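Local coordinates for mandelate racemase / muconate lactonizing enzyme, C-terminal domain protein (Pseudovibrio sp. JE062, PDB 4JHM) that is of unknown function but belongs to the enolase superfamily, pairing an N-terminal alpha+beta capping domain with a C-terminal TIM-barrel-like domain, at residues Ile134-Ser139 and Ile340-Glu345; Phe150-Asp155 and Gln325-Glu330; Ile67-Thr72 and Arg95-Gly100. One frame throughout, in Å; residues are numbered along the deposited sequence.

Contact 1 of 3, residues Ile134-Ser139 and Ile340-Glu345; sequences IKSYAS and IRTDKE
Ser136 and Thr342 meet hydroxyl to hydroxyl. Ser136 OG lies 2.9 Å from Thr342 OG1, and either group could donate. With chi1 at 61°, Ser136 OG sits between its own backbone N and carbonyl carbon and faces the loop. The Thr342 methyl lies beside the serine hydroxyl. These two buried residues make the close part of the contact. Ser136 OG has a second, weak hydrogen bond to Gly346 O.

Toward the exposed Glu345 the packing becomes sparse. Lys135 starts out away from the loop, but its aliphatic end bends back, and Lys135 CE comes within 4.3 Å of Glu345 O. No salt bridge forms between these two side chains. The loop here is shaped by an Asx turn, in which Glu345 N donates to Asp343 OD1 over 2.7 Å. The N-H comes from above the carboxylate plane, 52° out of it. Asp343 OD1 also accepts from Tyr347 N, and Asp343 OD2 is bonded to His349 NE2.

Loop 340-345 packs on strand 133-139 of the TIM-barrel-like domain and leads into strand 347-349, which pairs antiparallel with it. On the other flank of strand 133-139 runs the parallel barrel strand 323-326, and helix 304-316 packs against Ile134 and Ile340.

Contact 2 of 3, residues Phe150-Asp155 and Gln325-Glu330; sequences FPYIDD and QFYPYE
Tyr152 reaches from its helix to the backbone of Tyr327. Its hydroxyl donates a hydrogen bond, with Tyr152 OH 2.6 Å from Tyr327 O. The carbonyl oxygen lies at the edge of the Tyr152 ring, in its plane. The donor stands above the carbonyl plane, 37° out of it, and the C=O...donor angle is 128°. Around this bond the packing is light. Tyr152 OH is 3.5 Å from Tyr327 CB, and the two side chains cross obliquely, with Tyr152 CZ 4.3 Å from Tyr327 CD2. One helical turn further on, Asp155 CB meets the edge of the Tyr327 ring, 4.4 Å from Tyr327 CE2.

Tyr152 has CG anti to its backbone N (chi1 175°), which carries the ring across to the loop. The accepting carbonyl belongs to the cis peptide between Tyr327 and Pro328. The Tyr327 ring is held by a stack with His159 and an edge-to-face contact with Phe161. Helix 149-159 is thereby joined to the chain leaving strand 323-326, both parts of the barrel domain.

Chemically this is one polar link in a thin apolar contact at the surface. The bond gives the Tyr327 carbonyl, just before the cis Pro328, a side-chain partner from the helix.

Contact 3 of 3, residues Ile67-Thr72 and Arg95-Gly100; sequences IESLRT and RCTWGG
Thr97 OG1 is gripped by two groups. Ser69 OG comes from helix 65-73 and lies 2.7 Å from Thr97 OG1; either hydroxyl could donate. Gly99 N reaches the same oxygen from within the loop, at 3.3 Å from Thr97 OG1, in a weak but fairly straight bond of 164°. Both hydroxyls extend anti to their own backbone N, with chi1 169° in Ser69 and 174° in Thr97, and this brings them together between helix and loop. The serine oxygen also rests on the backbone, with Ser69 OG 3.5 Å from Gly99 CA. That approach suits a glycine backbone, which places no side chain against the helix.

Thr97 opens a type I beta turn that ends at Gly100 and leads into helix 100-119. The bond from Gly99 N to its side chain is a capping bond. The contact therefore ties helix 65-73 to the start of helix 100-119 in the N-terminal domain of this enolase-superfamily protein.

Further along helix 65-73, Thr72 OG1 turns back to its own helix and donates to Ser69 O over 2.8 Å. Thr72 N also donates to Ser69 O, at 3.2 Å. The Thr72 hydroxyl comes near Thr97 OG1 but is not bonded to it. A second subunit lies close by: its Asn60 bonds to Thr72 O, its Met55 O accepts from Trp98 NE1, and its Glu59 forms a salt bridge with Arg95.

Contacts 1 and 2 are neighbours in the barrel domain, with centres about 11 Å apart. Strand 133-139 of contact 1 and strand 323-326 of contact 2 lie side by side in one sheet, and along the chain contact 2 is nested inside the loop closed by contact 1. Two probable hydrogen bonds join them directly: Gln325 NE2 to Ile340 O at 2.8 Å, and Ser139 N to Gln325 O at 2.9 Å. Contact 3 stands apart in the N-terminal domain, across the centre of the chain. Its centre is about 34 Å from that of contact 1 and 35 Å from that of contact 2. Contact 3 borders a second subunit, whereas no other chain touches the segments of contacts 1 and 2.

Contact 1 of 3, residues Ile134-Ser139 and Ile340-Glu345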
loop_
_atom_site.group_PDB
_atom_site.type_symbol
_atom_site.label_atom_id
_atom_site.label_comp_id
_atom_site.label_asym_id
_atom_site.label_seq_id
_atom_site.Cartn_x
_atom_site.Cartn_y
_atom_site.Cartn_z
ATOM N N ILE A 134 -35.507 21.406 -4.218
ATOM C CA ILE A 134 -34.201 21.297 -3.559
ATOM C C ILE A 134 -33.568 22.658 -3.240
ATOM O O ILE A 134 -33.777 23.633 -3.958
ATOM C CB ILE A 134 -33.226 20.489 -4.429
ATOM C CG1 ILE A 134 -31.821 20.508 -3.827
ATOM C CG2 ILE A 134 -33.183 21.058 -5.838
ATOM C CD1 ILE A 134 -30.784 19.806 -4.679
ATOM N N LYS A 135 -32.796 22.713 -2.156
ATOM C CA LYS A 135 -32.073 23.930 -1.768
ATOM C C LYS A 135 -31.139 24.382 -2.880
ATOM O O LYS A 135 -30.349 23.587 -3.384
ATOM C CB LYS A 135 -31.230 23.682 -0.512
ATOM C CG LYS A 135 -32.016 23.621 0.782
ATOM C CD LYS A 135 -32.017 24.963 1.487
ATOM C CE LYS A 135 -33.182 25.072 2.458
ATOM N NZ LYS A 135 -33.198 23.954 3.438
ATOM N N SER A 136 -31.219 25.657 -3.244
ATOM C CA SER A 136 -30.292 26.236 -4.208
ATOM C C SER A 136 -29.277 27.136 -3.513
ATOM O O SER A 136 -29.470 27.536 -2.368
ATOM C CB SER A 136 -31.057 27.053 -5.250
ATOM O OG SER A 136 -31.762 28.126 -4.644
ATOM N N TYR A 137 -28.189 27.444 -4.209
ATOM C CA TYR A 137 -27.294 28.510 -3.779
ATOM C C TYR A 137 -27.113 29.522 -4.907
ATOM O O TYR A 137 -27.117 29.165 -6.085
ATOM C CB TYR A 137 -25.936 27.960 -3.320
ATOM C CG TYR A 137 -25.137 27.250 -4.393
ATOM C CD1 TYR A 137 -24.324 27.958 -5.270
ATOM C CD2 TYR A 137 -25.178 25.867 -4.513
ATOM C CE1 TYR A 137 -23.590 27.309 -6.247
ATOM C CE2 TYR A 137 -24.445 25.207 -5.483
ATOM C CZ TYR A 137 -23.656 25.931 -6.348
ATOM O OH TYR A 137 -22.936 25.278 -7.319
ATOM N N ALA A 138 -26.981 30.789 -4.539
ATOM C CA ALA A 138 -26.703 31.832 -5.513
ATOM C C ALA A 138 -25.231 31.761 -5.904
ATOM O O ALA A 138 -24.346 31.904 -5.057
ATOM C CB ALA A 138 -27.040 33.196 -4.935
ATOM N N SER A 139 -24.969 31.516 -7.183
ATOM C CA SER A 139 -23.602 31.450 -7.682
ATOM C C SER A 139 -23.251 32.823 -8.231
ATOM O O SER A 139 -23.776 33.236 -9.262
ATOM C CB SER A 139 -23.490 30.383 -8.764
ATOM O OG SER A 139 -22.191 29.829 -8.796
ATOM N N ILE A 340 -36.775 28.946 -14.114
ATOM C CA ILE A 340 -36.403 28.203 -12.922
ATOM C C ILE A 340 -35.726 29.150 -11.940
ATOM O O ILE A 340 -34.509 29.286 -11.935
ATOM C CB ILE A 340 -35.468 27.026 -13.259
ATOM C CG1 ILE A 340 -36.168 26.073 -14.234
ATOM C CG2 ILE A 340 -35.069 26.289 -11.989
ATOM C CD1 ILE A 340 -35.338 24.881 -14.655
ATOM N N ARG A 341 -36.532 29.813 -11.119
ATOM C CA ARG A 341 -36.023 30.758 -10.138
ATOM C C ARG A 341 -36.081 30.162 -8.738
ATOM O O ARG A 341 -36.569 29.051 -8.546
ATOM C CB ARG A 341 -36.830 32.053 -10.199
ATOM C CG ARG A 341 -36.971 32.594 -11.612
ATOM C CD ARG A 341 -37.422 34.045 -11.644
ATOM N NE ARG A 341 -36.852 34.738 -12.795
ATOM C CZ ARG A 341 -37.005 36.033 -13.049
ATOM N NH1 ARG A 341 -37.723 36.798 -12.237
ATOM N NH2 ARG A 341 -36.433 36.563 -14.121
ATOM N N THR A 342 -35.577 30.909 -7.764
ATOM C CA THR A 342 -35.480 30.430 -6.392
ATOM C C THR A 342 -36.546 31.103 -5.534
ATOM O O THR A 342 -36.600 32.330 -5.450
ATOM C CB THR A 342 -34.077 30.713 -5.816
ATOM O OG1 THR A 342 -33.105 29.895 -6.491
ATOM C CG2 THR A 342 -34.031 30.428 -4.321
ATOM N N ASP A 343 -37.398 30.302 -4.900
ATOM C CA ASP A 343 -38.521 30.845 -4.140
ATOM C C ASP A 343 -38.056 31.465 -2.818
ATOM O O ASP A 343 -36.858 31.498 -2.519
ATOM C CB ASP A 343 -39.596 29.774 -3.909
ATOM C CG ASP A 343 -39.222 28.785 -2.822
ATOM O OD1 ASP A 343 -38.251 29.042 -2.081
ATOM O OD2 ASP A 343 -39.908 27.747 -2.704
ATOM N N LYS A 344 -39.012 31.955 -2.034
ATOM C CA LYS A 344 -38.710 32.740 -0.839
ATOM C C LYS A 344 -38.138 31.899 0.306
ATOM O O LYS A 344 -37.614 32.446 1.277
ATOM C CB LYS A 344 -39.969 33.470 -0.367
ATOM C CG LYS A 344 -39.693 34.743 0.417
ATOM C CD LYS A 344 -39.220 35.865 -0.494
ATOM C CE LYS A 344 -38.870 37.118 0.290
ATOM N NZ LYS A 344 -40.027 37.652 1.060
ATOM N N GLU A 345 -38.241 30.576 0.194
ATOM C CA GLU A 345 -37.754 29.670 1.233
ATOM C C GLU A 345 -36.361 29.122 0.926
ATOM O O GLU A 345 -35.742 28.485 1.776
ATOM C CB GLU A 345 -38.726 28.504 1.421
ATOM C CG GLU A 345 -40.086 28.912 1.966
ATOM C CD GLU A 345 -40.768 27.794 2.734
ATOM O OE1 GLU A 345 -41.711 28.088 3.497
ATOM O OE2 GLU A 345 -40.358 26.623 2.581
#

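Contact 2 of 3, residues Phe150-Asp155 and Gln325-Glu330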
loop_
_atom_site.group_PDB
_atom_site.type_symbol
_atom_site.label_atom_id
_atom_site.label_comp_id
_atom_site.label_asym_id
_atom_site.label_seq_id
_atom_site.Cartn_x
_atom_site.Cartn_y
_atom_site.Cartn_z
ATOM N N PHE A 150 -21.156 43.188 -0.617
ATOM C CA PHE A 150 -22.093 43.233 0.504
ATOM C C PHE A 150 -23.534 43.513 0.071
ATOM O O PHE A 150 -24.452 42.813 0.502
ATOM C CB PHE A 150 -21.639 44.247 1.558
ATOM C CG PHE A 150 -20.248 44.003 2.079
ATOM C CD1 PHE A 150 -19.803 42.718 2.339
ATOM C CD2 PHE A 150 -19.389 45.064 2.320
ATOM C CE1 PHE A 150 -18.525 42.497 2.819
ATOM C CE2 PHE A 150 -18.110 44.849 2.804
ATOM C CZ PHE A 150 -17.679 43.563 3.054
ATOM N N PRO A 151 -23.748 44.539 -0.773
ATOM C CA PRO A 151 -25.102 44.759 -1.278
ATOM C C PRO A 151 -25.657 43.515 -1.960
ATOM O O PRO A 151 -26.770 43.088 -1.663
ATOM C CB PRO A 151 -24.921 45.892 -2.293
ATOM C CG PRO A 151 -23.713 46.626 -1.828
ATOM C CD PRO A 151 -22.811 45.585 -1.226
ATOM N N TYR A 152 -24.873 42.932 -2.858
ATOM C CA TYR A 152 -25.295 41.743 -3.581
ATOM C C TYR A 152 -25.688 40.625 -2.619
ATOM O O TYR A 152 -26.723 39.982 -2.790
ATOM C CB TYR A 152 -24.184 41.260 -4.516
ATOM C CG TYR A 152 -24.515 39.965 -5.211
ATOM C CD1 TYR A 152 -24.205 38.744 -4.627
ATOM C CD2 TYR A 152 -25.154 39.956 -6.441
ATOM C CE1 TYR A 152 -24.511 37.551 -5.254
ATOM C CE2 TYR A 152 -25.466 38.765 -7.075
ATOM C CZ TYR A 152 -25.139 37.566 -6.474
ATOM O OH TYR A 152 -25.443 36.379 -7.095
ATOM N N ILE A 153 -24.858 40.388 -1.610
ATOM C CA ILE A 153 -25.150 39.348 -0.632
ATOM C C ILE A 153 -26.408 39.697 0.162
ATOM O O ILE A 153 -27.160 38.811 0.564
ATOM C CB ILE A 153 -23.964 39.121 0.325
ATOM C CG1 ILE A 153 -22.793 38.490 -0.433
ATOM C CG2 ILE A 153 -24.378 38.229 1.488
ATOM C CD1 ILE A 153 -21.502 38.444 0.352
ATOM N N ASP A 154 -26.642 40.988 0.375
ATOM C CA ASP A 154 -27.823 41.431 1.107
ATOM C C ASP A 154 -29.118 41.160 0.328
ATOM O O ASP A 154 -30.143 40.836 0.927
ATOM C CB ASP A 154 -27.703 42.912 1.480
ATOM C CG ASP A 154 -26.714 43.152 2.615
ATOM O OD1 ASP A 154 -26.263 42.169 3.241
ATOM O OD2 ASP A 154 -26.387 44.323 2.887
ATOM N N ASP A 155 -29.072 41.288 -0.997
ATOM C CA ASP A 155 -30.188 40.857 -1.839
ATOM C C ASP A 155 -30.383 39.355 -1.701
ATOM O O ASP A 155 -31.464 38.888 -1.351
ATOM C CB ASP A 155 -29.928 41.169 -3.313
ATOM C CG ASP A 155 -30.023 42.637 -3.627
ATOM O OD1 ASP A 155 -30.701 43.370 -2.878
ATOM O OD2 ASP A 155 -29.421 43.054 -4.639
ATOM N N GLN A 325 -27.696 28.059 -8.712
ATOM C CA GLN A 325 -28.532 29.084 -9.318
ATOM C C GLN A 325 -27.756 30.383 -9.435
ATOM O O GLN A 325 -27.528 31.074 -8.438
ATOM C CB GLN A 325 -29.784 29.321 -8.472
ATOM C CG GLN A 325 -30.680 30.433 -8.995
ATOM C CD GLN A 325 -31.509 29.996 -10.183
ATOM O OE1 GLN A 325 -31.195 30.316 -11.332
ATOM N NE2 GLN A 325 -32.567 29.248 -9.915
ATOM N N PHE A 326 -27.342 30.712 -10.653
ATOM C CA PHE A 326 -26.683 31.983 -10.886
ATOM C C PHE A 326 -27.695 33.113 -10.719
ATOM O O PHE A 326 -28.809 33.047 -11.239
ATOM C CB PHE A 326 -26.051 32.042 -12.274
ATOM C CG PHE A 326 -25.309 33.316 -12.529
ATOM C CD1 PHE A 326 -23.967 33.429 -12.198
ATOM C CD2 PHE A 326 -25.958 34.413 -13.069
ATOM C CE1 PHE A 326 -23.280 34.611 -12.418
ATOM C CE2 PHE A 326 -25.279 35.597 -13.293
ATOM C CZ PHE A 326 -23.937 35.696 -12.966
ATOM N N TYR A 327 -27.290 34.146 -9.991
ATOM C CA TYR A 327 -28.166 35.262 -9.657
ATOM C C TYR A 327 -27.396 36.537 -9.988
ATOM O O TYR A 327 -26.256 36.692 -9.545
ATOM C CB TYR A 327 -28.529 35.187 -8.167
ATOM C CG TYR A 327 -29.624 36.127 -7.714
ATOM C CD1 TYR A 327 -30.879 36.106 -8.310
ATOM C CD2 TYR A 327 -29.411 37.019 -6.667
ATOM C CE1 TYR A 327 -31.882 36.961 -7.895
ATOM C CE2 TYR A 327 -30.408 37.879 -6.242
ATOM C CZ TYR A 327 -31.641 37.847 -6.858
ATOM O OH TYR A 327 -32.638 38.699 -6.439
ATOM N N PRO A 328 -27.992 37.448 -10.784
ATOM C CA PRO A 328 -29.352 37.472 -11.347
ATOM C C PRO A 328 -29.636 36.359 -12.355
ATOM O O PRO A 328 -28.720 35.652 -12.769
ATOM C CB PRO A 328 -29.425 38.834 -12.056
ATOM C CG PRO A 328 -28.225 39.600 -11.612
ATOM C CD PRO A 328 -27.190 38.585 -11.267
ATOM N N TYR A 329 -30.903 36.225 -12.747
ATOM C CA TYR A 329 -31.331 35.153 -13.642
ATOM C C TYR A 329 -31.368 35.603 -15.093
ATOM O O TYR A 329 -30.933 34.887 -15.990
ATOM C CB TYR A 329 -32.743 34.679 -13.291
ATOM C CG TYR A 329 -33.034 34.487 -11.821
ATOM C CD1 TYR A 329 -32.339 33.548 -11.071
ATOM C CD2 TYR A 329 -34.039 35.217 -11.192
ATOM C CE1 TYR A 329 -32.620 33.359 -9.731
ATOM C CE2 TYR A 329 -34.325 35.037 -9.853
ATOM C CZ TYR A 329 -33.615 34.106 -9.127
ATOM O OH TYR A 329 -33.888 33.915 -7.795
ATOM N N GLU A 330 -31.912 36.795 -15.304
ATOM C CA GLU A 330 -32.317 37.271 -16.628
ATOM C C GLU A 330 -31.392 36.852 -17.773
ATOM O O GLU A 330 -31.860 36.386 -18.812
ATOM C CB GLU A 330 -32.467 38.795 -16.615
ATOM C CG GLU A 330 -33.634 39.302 -15.773
ATOM C CD GLU A 330 -33.344 39.320 -14.278
ATOM O OE1 GLU A 330 -34.121 39.949 -13.532
ATOM O OE2 GLU A 330 -32.342 38.713 -13.844
#

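Contact 3 of 3, residues Ile67-Thr72 and Arg95-Gly100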
loop_
_atom_site.group_PDB
_atom_site.type_symbol
_atom_site.label_atom_id
_atom_site.label_comp_id
_atom_site.label_asym_id
_atom_site.label_seq_id
_atom_site.Cartn_x
_atom_site.Cartn_y
_atom_site.Cartn_z
ATOM N N ILE A 67 -21.256 24.317 -32.053
ATOM C CA ILE A 67 -22.243 24.126 -33.120
ATOM C C ILE A 67 -21.639 23.460 -34.358
ATOM O O ILE A 67 -22.324 22.722 -35.073
ATOM C CB ILE A 67 -22.903 25.451 -33.549
ATOM C CG1 ILE A 67 -24.195 25.164 -34.328
ATOM C CG2 ILE A 67 -21.940 26.280 -34.386
ATOM C CD1 ILE A 67 -25.112 26.359 -34.480
ATOM N N GLU A 68 -20.357 23.720 -34.605
ATOM C CA GLU A 68 -19.684 23.201 -35.790
ATOM C C GLU A 68 -19.213 21.770 -35.561
ATOM O O GLU A 68 -19.034 21.006 -36.508
ATOM C CB GLU A 68 -18.508 24.104 -36.167
ATOM C CG GLU A 68 -18.206 24.134 -37.655
ATOM C CD GLU A 68 -19.429 24.444 -38.514
ATOM O OE1 GLU A 68 -20.151 25.420 -38.222
ATOM O OE2 GLU A 68 -19.663 23.714 -39.499
ATOM N N SER A 69 -19.007 21.420 -34.296
ATOM C CA SER A 69 -18.722 20.045 -33.907
ATOM C C SER A 69 -19.990 19.221 -34.054
ATOM O O SER A 69 -19.963 18.108 -34.567
ATOM C CB SER A 69 -18.240 19.991 -32.458
ATOM O OG SER A 69 -18.192 18.656 -31.987
ATOM N N LEU A 70 -21.100 19.789 -33.599
ATOM C CA LEU A 70 -22.407 19.159 -33.712
ATOM C C LEU A 70 -22.784 18.913 -35.165
ATOM O O LEU A 70 -23.434 17.916 -35.486
ATOM C CB LEU A 70 -23.470 20.034 -33.043
ATOM C CG LEU A 70 -23.637 19.808 -31.539
ATOM C CD1 LEU A 70 -24.181 21.052 -30.857
ATOM C CD2 LEU A 70 -24.542 18.611 -31.285
ATOM N N ARG A 71 -22.377 19.823 -36.042
ATOM C CA ARG A 71 -22.672 19.695 -37.466
ATOM C C ARG A 71 -22.180 18.369 -38.037
ATOM O O ARG A 71 -22.847 17.760 -38.864
ATOM C CB ARG A 71 -22.029 20.839 -38.250
ATOM C CG ARG A 71 -22.200 20.721 -39.758
ATOM C CD ARG A 71 -21.641 21.936 -40.480
ATOM N NE ARG A 71 -22.300 22.160 -41.763
ATOM C CZ ARG A 71 -21.825 21.753 -42.935
ATOM N NH1 ARG A 71 -20.674 21.096 -43.002
ATOM N NH2 ARG A 71 -22.506 22.010 -44.047
ATOM N N THR A 72 -21.002 17.936 -37.597
ATOM C CA THR A 72 -20.368 16.749 -38.151
ATOM C C THR A 72 -20.936 15.472 -37.536
ATOM O O THR A 72 -20.760 14.381 -38.077
ATOM C CB THR A 72 -18.839 16.792 -37.946
ATOM O OG1 THR A 72 -18.526 16.742 -36.549
ATOM C CG2 THR A 72 -18.263 18.065 -38.538
ATOM N N ARG A 95 -18.501 8.702 -32.269
ATOM C CA ARG A 95 -18.388 9.815 -33.212
ATOM C C ARG A 95 -17.099 10.600 -32.977
ATOM O O ARG A 95 -16.925 11.208 -31.925
ATOM C CB ARG A 95 -19.569 10.778 -33.064
ATOM C CG ARG A 95 -20.947 10.209 -33.363
ATOM C CD ARG A 95 -20.993 9.453 -34.676
ATOM N NE ARG A 95 -20.980 8.017 -34.436
ATOM C CZ ARG A 95 -20.717 7.101 -35.357
ATOM N NH1 ARG A 95 -20.433 7.468 -36.598
ATOM N NH2 ARG A 95 -20.733 5.816 -35.030
ATOM N N CYS A 96 -16.206 10.600 -33.961
ATOM C CA CYS A 96 -14.948 11.327 -33.845
ATOM C C CYS A 96 -15.163 12.828 -34.045
ATOM O O CYS A 96 -15.665 13.254 -35.085
ATOM C CB CYS A 96 -13.936 10.800 -34.866
ATOM S SG CYS A 96 -13.491 9.056 -34.654
ATOM N N THR A 97 -14.789 13.619 -33.040
ATOM C CA THR A 97 -14.872 15.082 -33.107
ATOM C C THR A 97 -14.211 15.690 -31.883
ATOM O O THR A 97 -14.496 15.285 -30.759
ATOM C CB THR A 97 -16.329 15.587 -33.148
ATOM O OG1 THR A 97 -16.345 17.016 -33.068
ATOM C CG2 THR A 97 -17.125 15.029 -31.983
ATOM N N TRP A 98 -13.345 16.677 -32.097
ATOM C CA TRP A 98 -12.628 17.325 -30.991
ATOM C C TRP A 98 -13.542 18.090 -30.041
ATOM O O TRP A 98 -13.088 18.574 -29.008
ATOM C CB TRP A 98 -11.545 18.272 -31.519
ATOM C CG TRP A 98 -10.357 17.558 -32.057
ATOM C CD1 TRP A 98 -9.897 17.581 -33.339
ATOM C CD2 TRP A 98 -9.482 16.696 -31.328
ATOM N NE1 TRP A 98 -8.780 16.787 -33.453
ATOM C CE2 TRP A 98 -8.506 16.230 -32.233
ATOM C CE3 TRP A 98 -9.430 16.270 -29.995
ATOM C CZ2 TRP A 98 -7.489 15.360 -31.849
ATOM C CZ3 TRP A 98 -8.425 15.405 -29.616
ATOM C CH2 TRP A 98 -7.467 14.958 -30.541
ATOM N N GLY A 99 -14.819 18.213 -30.392
ATOM C CA GLY A 99 -15.798 18.799 -29.483
ATOM C C GLY A 99 -15.961 17.942 -28.239
ATOM O O GLY A 99 -16.107 18.452 -27.127
ATOM N N GLY A 100 -15.946 16.629 -28.432
ATOM C CA GLY A 100 -16.033 15.692 -27.320
ATOM C C GLY A 100 -17.400 15.592 -26.669
ATOM O O GLY A 100 -18.432 15.783 -27.313
#